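Local structure of neurotoxin (Clostridium botulinum, 2QN0) at residues A[65-70]-A[253-258]; A[199-204]-A[378-383]. The protein cleaves neuronal SNARE proteins, acting as the zinc-dependent light-chain protease of botulinum neurotoxin type C1. All coordinates share one frame; numbering follows the deposited sequence.

Contact 1: A[65-70]-A[253-258]; sequences TSPKSG and TSNIFY
P67 and Y258 pack where two surface loops of the zinc-protease fold meet: the loop between strand 43-46 and helix 80-97, and the turn joining strand 248-253 to strand 261-266. The peptide bond before P67 is cis, a geometry proline accepts more readily than other residues; S66 and P67 both meet the tyrosine. The P67 side chain crosses that of Y258 at about a right angle, with CG of P67 3.4 Å from Y258 CD1 and CB of P67 just as near to that atom. Farther out along the tyrosine, S66 CB approaches the hydroxyl end. A long aromatic side chain suits this place because it spans two residues of the opposing loop.

N255 meets the same proline. Its CG sits between the backbone N and the carbonyl carbon (chi1 62°), and its amide end reaches the P67 backbone, ND2 of N255 lying 2.6 Å from P67 O. The other amide atom, OD1, faces the backbone N of F257 two residues on, in the pattern of an Asx turn, a role asparagine commonly takes; the 2.4 Å between OD1 of N255 and N of F257 is very short, and its detail is doubtful. Within the same turn, I256 CG1 lies over one face of the F257 ring, offset toward the rim.

K68 points the other way and forms a salt bridge with D167. S69, by contrast, faces N255 and I256. A small hydroxyl residue suits the place: OG of S69 lies close to both N255 CB and the I256 branch methyl CG2, the latter 3.3 Å away from that oxygen. From there it accepts a hydrogen bond from the I256 backbone N, with OG of S69 at 3.2 Å from that nitrogen and an N-H...O angle of 163°.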
loop_
_atom_site.group_PDB
_atom_site.type_symbol
_atom_site.label_atom_id
_atom_site.label_comp_id
_atom_site.label_asym_id
_atom_site.label_seq_id
_atom_site.Cartn_x
_atom_site.Cartn_y
_atom_site.Cartn_z
ATOM N N THR A 65 21.699 -5.264 10.930
ATOM C CA THR A 65 20.895 -4.414 10.060
ATOM C C THR A 65 20.119 -3.432 10.934
ATOM O O THR A 65 19.620 -2.409 10.458
ATOM C CB THR A 65 19.895 -5.249 9.233
ATOM O OG1 THR A 65 20.593 -6.301 8.554
ATOM C CG2 THR A 65 19.194 -4.373 8.203
ATOM N N SER A 66 20.028 -3.758 12.221
ATOM C CA SER A 66 19.331 -2.932 13.199
ATOM C C SER A 66 19.940 -1.530 13.216
ATOM O O SER A 66 20.816 -1.224 12.407
ATOM C CB SER A 66 19.437 -3.582 14.583
ATOM O OG SER A 66 18.807 -4.851 14.599
ATOM N N PRO A 67 19.495 -0.654 14.136
ATOM C CA PRO A 67 18.478 -0.785 15.188
ATOM C C PRO A 67 17.105 -1.227 14.684
ATOM O O PRO A 67 16.267 -1.680 15.461
ATOM C CB PRO A 67 18.436 0.613 15.797
ATOM C CG PRO A 67 19.837 1.088 15.624
ATOM C CD PRO A 67 20.133 0.671 14.208
ATOM N N LYS A 68 16.888 -1.085 13.380
ATOM C CA LYS A 68 15.625 -1.455 12.752
ATOM C C LYS A 68 15.061 -2.756 13.321
ATOM O O LYS A 68 15.705 -3.805 13.250
ATOM C CB LYS A 68 15.826 -1.601 11.242
ATOM C CG LYS A 68 14.544 -1.682 10.430
ATOM C CD LYS A 68 13.764 -0.378 10.497
ATOM C CE LYS A 68 12.651 -0.352 9.464
ATOM N NZ LYS A 68 11.726 -1.506 9.621
ATOM N N SER A 69 13.861 -2.680 13.889
ATOM C CA SER A 69 13.209 -3.854 14.460
ATOM C C SER A 69 12.903 -4.852 13.351
ATOM O O SER A 69 12.408 -4.473 12.287
ATOM C CB SER A 69 11.906 -3.455 15.158
ATOM O OG SER A 69 12.148 -2.536 16.209
ATOM N N GLY A 70 13.195 -6.125 13.601
ATOM C CA GLY A 70 12.942 -7.142 12.596
ATOM C C GLY A 70 12.407 -8.454 13.142
ATOM O O GLY A 70 12.586 -8.780 14.316
ATOM N N THR A 253 14.362 7.809 17.132
ATOM C CA THR A 253 13.276 6.978 17.625
ATOM C C THR A 253 13.946 5.813 18.340
ATOM O O THR A 253 15.174 5.706 18.338
ATOM C CB THR A 253 12.381 6.457 16.470
ATOM O OG1 THR A 253 11.213 5.828 17.019
ATOM C CG2 THR A 253 13.137 5.456 15.606
ATOM N N SER A 254 13.157 4.952 18.964
ATOM C CA SER A 254 13.728 3.812 19.663
ATOM C C SER A 254 12.952 2.552 19.311
ATOM O O SER A 254 11.729 2.500 19.464
ATOM C CB SER A 254 13.719 4.068 21.171
ATOM O OG SER A 254 12.432 4.438 21.624
ATOM N N ASN A 255 13.676 1.547 18.823
ATOM C CA ASN A 255 13.081 0.279 18.415
ATOM C C ASN A 255 12.591 -0.563 19.581
ATOM O O ASN A 255 12.482 -0.083 20.710
ATOM C CB ASN A 255 14.078 -0.535 17.582
ATOM C CG ASN A 255 15.327 -0.890 18.355
ATOM O OD1 ASN A 255 15.253 -1.427 19.454
ATOM N ND2 ASN A 255 16.487 -0.597 17.780
ATOM N N ILE A 256 12.300 -1.829 19.291
ATOM C CA ILE A 256 11.798 -2.771 20.285
ATOM C C ILE A 256 12.847 -3.200 21.312
ATOM O O ILE A 256 12.520 -3.852 22.305
ATOM C CB ILE A 256 11.222 -4.035 19.599
ATOM C CG1 ILE A 256 12.333 -4.795 18.871
ATOM C CG2 ILE A 256 10.151 -3.636 18.598
ATOM C CD1 ILE A 256 11.862 -6.071 18.190
ATOM N N PHE A 257 14.103 -2.835 21.067
ATOM C CA PHE A 257 15.204 -3.174 21.965
ATOM C C PHE A 257 16.103 -1.969 22.253
ATOM O O PHE A 257 16.103 -1.438 23.364
ATOM C CB PHE A 257 16.057 -4.297 21.365
ATOM C CG PHE A 257 15.316 -5.590 21.171
ATOM C CD1 PHE A 257 14.673 -6.208 22.239
ATOM C CD2 PHE A 257 15.278 -6.201 19.922
ATOM C CE1 PHE A 257 14.002 -7.418 22.066
ATOM C CE2 PHE A 257 14.610 -7.410 19.738
ATOM C CZ PHE A 257 13.971 -8.019 20.812
ATOM N N TYR A 258 16.868 -1.550 21.245
ATOM C CA TYR A 258 17.791 -0.419 21.365
ATOM C C TYR A 258 17.151 0.854 21.909
ATOM O O TYR A 258 15.930 0.956 22.021
ATOM C CB TYR A 258 18.422 -0.086 20.007
ATOM C CG TYR A 258 19.282 -1.172 19.394
ATOM C CD1 TYR A 258 20.130 -0.880 18.326
ATOM C CD2 TYR A 258 19.243 -2.485 19.864
ATOM C CE1 TYR A 258 20.918 -1.863 17.740
ATOM C CE2 TYR A 258 20.030 -3.479 19.280
ATOM C CZ TYR A 258 20.864 -3.159 18.220
ATOM O OH TYR A 258 21.648 -4.129 17.637
#

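Contact 2: A[199-204]-A[378-383]; sequences MLTYSN and NVYTPV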
loop_
_atom_site.group_PDB
_atom_site.type_symbol
_atom_site.label_atom_id
_atom_site.label_comp_id
_atom_site.label_asym_id
_atom_site.label_seq_id
_atom_site.Cartn_x
_atom_site.Cartn_y
_atom_site.Cartn_z
ATOM N N MET A 199 1.313 -6.963 14.373
ATOM C CA MET A 199 1.077 -5.595 14.815
ATOM C C MET A 199 2.127 -4.911 15.676
ATOM O O MET A 199 2.631 -5.470 16.648
ATOM C CB MET A 199 -0.261 -5.534 15.554
ATOM C CG MET A 199 -1.436 -6.053 14.747
ATOM S SD MET A 199 -2.867 -6.356 15.794
ATOM C CE MET A 199 -2.578 -8.081 16.253
ATOM N N LEU A 200 2.423 -3.670 15.308
ATOM C CA LEU A 200 3.372 -2.835 16.025
ATOM C C LEU A 200 2.686 -2.398 17.321
ATOM O O LEU A 200 1.471 -2.180 17.339
ATOM C CB LEU A 200 3.716 -1.629 15.139
ATOM C CG LEU A 200 4.524 -0.421 15.616
ATOM C CD1 LEU A 200 5.133 0.278 14.396
ATOM C CD2 LEU A 200 3.629 0.536 16.391
ATOM N N THR A 201 3.451 -2.297 18.408
ATOM C CA THR A 201 2.894 -1.878 19.694
ATOM C C THR A 201 3.516 -0.557 20.142
ATOM O O THR A 201 4.668 -0.265 19.819
ATOM C CB THR A 201 3.117 -2.951 20.780
ATOM O OG1 THR A 201 4.511 -3.267 20.865
ATOM C CG2 THR A 201 2.333 -4.219 20.437
ATOM N N TYR A 202 2.753 0.226 20.898
ATOM C CA TYR A 202 3.199 1.546 21.346
ATOM C C TYR A 202 2.454 1.987 22.604
ATOM O O TYR A 202 1.455 1.375 22.988
ATOM C CB TYR A 202 2.913 2.551 20.230
ATOM C CG TYR A 202 1.457 2.491 19.809
ATOM C CD1 TYR A 202 0.482 3.230 20.485
ATOM C CD2 TYR A 202 1.035 1.586 18.834
ATOM C CE1 TYR A 202 -0.872 3.058 20.214
ATOM C CE2 TYR A 202 -0.322 1.405 18.556
ATOM C CZ TYR A 202 -1.266 2.140 19.254
ATOM O OH TYR A 202 -2.609 1.924 19.028
ATOM N N SER A 203 2.939 3.058 23.233
ATOM C CA SER A 203 2.301 3.620 24.421
ATOM C C SER A 203 2.026 5.112 24.203
ATOM O O SER A 203 1.184 5.703 24.880
ATOM C CB SER A 203 3.174 3.420 25.667
ATOM O OG SER A 203 4.441 4.036 25.531
ATOM N N ASN A 204 2.741 5.716 23.256
ATOM C CA ASN A 204 2.556 7.133 22.930
ATOM C C ASN A 204 1.445 7.139 21.888
ATOM O O ASN A 204 1.709 7.097 20.686
ATOM C CB ASN A 204 3.852 7.713 22.344
ATOM C CG ASN A 204 3.720 9.173 21.957
ATOM O OD1 ASN A 204 2.771 9.854 22.347
ATOM N ND2 ASN A 204 4.686 9.667 21.192
ATOM N N ASN A 378 7.794 5.337 19.892
ATOM C CA ASN A 378 8.643 4.235 20.322
ATOM C C ASN A 378 7.786 2.978 20.234
ATOM O O ASN A 378 6.574 3.039 20.432
ATOM C CB ASN A 378 9.115 4.440 21.757
ATOM C CG ASN A 378 9.954 5.685 21.917
ATOM O OD1 ASN A 378 10.642 6.103 20.986
ATOM N ND2 ASN A 378 9.916 6.276 23.104
ATOM N N VAL A 379 8.405 1.846 19.930
ATOM C CA VAL A 379 7.653 0.607 19.820
ATOM C C VAL A 379 8.147 -0.445 20.799
ATOM O O VAL A 379 9.254 -0.353 21.330
ATOM C CB VAL A 379 7.707 0.042 18.383
ATOM C CG1 VAL A 379 7.096 1.051 17.414
ATOM C CG2 VAL A 379 9.142 -0.269 17.990
ATOM N N TYR A 380 7.308 -1.441 21.042
ATOM C CA TYR A 380 7.641 -2.516 21.965
ATOM C C TYR A 380 7.585 -3.837 21.218
ATOM O O TYR A 380 7.700 -3.861 19.994
ATOM C CB TYR A 380 6.654 -2.505 23.130
ATOM C CG TYR A 380 6.659 -1.198 23.885
ATOM C CD1 TYR A 380 7.674 -0.900 24.794
ATOM C CD2 TYR A 380 5.671 -0.241 23.664
ATOM C CE1 TYR A 380 7.702 0.322 25.466
ATOM C CE2 TYR A 380 5.691 0.983 24.328
ATOM C CZ TYR A 380 6.707 1.258 25.227
ATOM O OH TYR A 380 6.722 2.466 25.886
ATOM N N THR A 381 7.415 -4.942 21.937
ATOM C CA THR A 381 7.364 -6.233 21.266
ATOM C C THR A 381 6.085 -6.338 20.446
ATOM O O THR A 381 4.998 -6.059 20.943
ATOM C CB THR A 381 7.406 -7.402 22.273
ATOM O OG1 THR A 381 8.552 -7.259 23.119
ATOM C CG2 THR A 381 7.507 -8.730 21.534
ATOM N N PRO A 382 6.205 -6.726 19.169
ATOM C CA PRO A 382 5.041 -6.863 18.290
ATOM C C PRO A 382 4.117 -7.971 18.783
ATOM O O PRO A 382 4.566 -8.919 19.432
ATOM C CB PRO A 382 5.665 -7.216 16.937
ATOM C CG PRO A 382 7.041 -6.633 17.019
ATOM C CD PRO A 382 7.451 -6.971 18.423
ATOM N N VAL A 383 2.832 -7.845 18.480
ATOM C CA VAL A 383 1.858 -8.855 18.876
ATOM C C VAL A 383 1.074 -9.305 17.654
ATOM O O VAL A 383 1.130 -8.676 16.598
ATOM C CB VAL A 383 0.853 -8.315 19.931
ATOM C CG1 VAL A 383 1.585 -7.971 21.223
ATOM C CG2 VAL A 383 0.120 -7.093 19.391
HETATM O O HOH W 1 6.191 -3.231 17.839
HETATM O O HOH W 2 5.219 4.510 22.206
HETATM O O HOH W 3 6.837 5.896 24.034
HETATM O O HOH W 4 7.227 7.812 21.381
#
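M199 and V383 form a single antiparallel bridge, the one beta bridge in a partly buried backbone pairing between the segment carrying strand 201-202 and the loop that follows helix 360-366 and leads into strand 383-384. The two are a hydrogen-bonded pair: M199 N reaches V383 O at 2.8 Å, and V383 N returns to M199 O at 3.0 Å. Beside the bridge, P382 CA makes a CA-H...O contact with M199 O at 3.2 Å.

Past the bridge the pairing is irregular: one backbone bond remains, helped by side chains and waters. Y380 N donates to T201 O at 3.1 Å and weakly to T201 OG1. That hydroxyl, set between the backbone N and the carbonyl carbon (chi1 55°), donates to T381 O at 2.8 Å from well above the carbonyl plane, while CG2 of T201 meets V383 CG2; threonine thus serves both polar and apolar neighbours. One water links T201 N to Y380 O, and a second links S203 N to N378 O.

Y202 C and S203 N lie at the edge of the Y380 ring, near its plane, and Y380 OH shares a 2.8 Å hydrogen bond with S203 OG. L200 CG and V379 CG1 press together tightly at 3.5 Å, their side chains crossing at about a right angle.

The backbones of L200 and Y202 bond to M221 and F219, at and just past strand 219-220, so the 199-204 segment lies between that strand and 378-383, with P382 bonded onward to V424.

In the fold
Contacts 1 and 2 lie on the same side of the chain's centre, their own centres 12 Å apart, and they touch. S254 OG and N378 OD1 are 2.5 Å apart, probably hydrogen-bonded, and I256 packs on V379, so the loop after strand 248-253 lies against the 378-383 loop. In sequence the segments alternate, 65-70, 199-204, 253-258, 378-383, and distant parts of the one protease family domain are therefore interlaced. Between 199-204 and 253-258 runs helix 223-238, bearing the zinc ligands H229 and H233; E269 follows from helix 267-273. Contact 1 lies at the surface and contact 2 is partly buried; in each, one side chain (K68, L200) lies about 10 Å from the zinc ion.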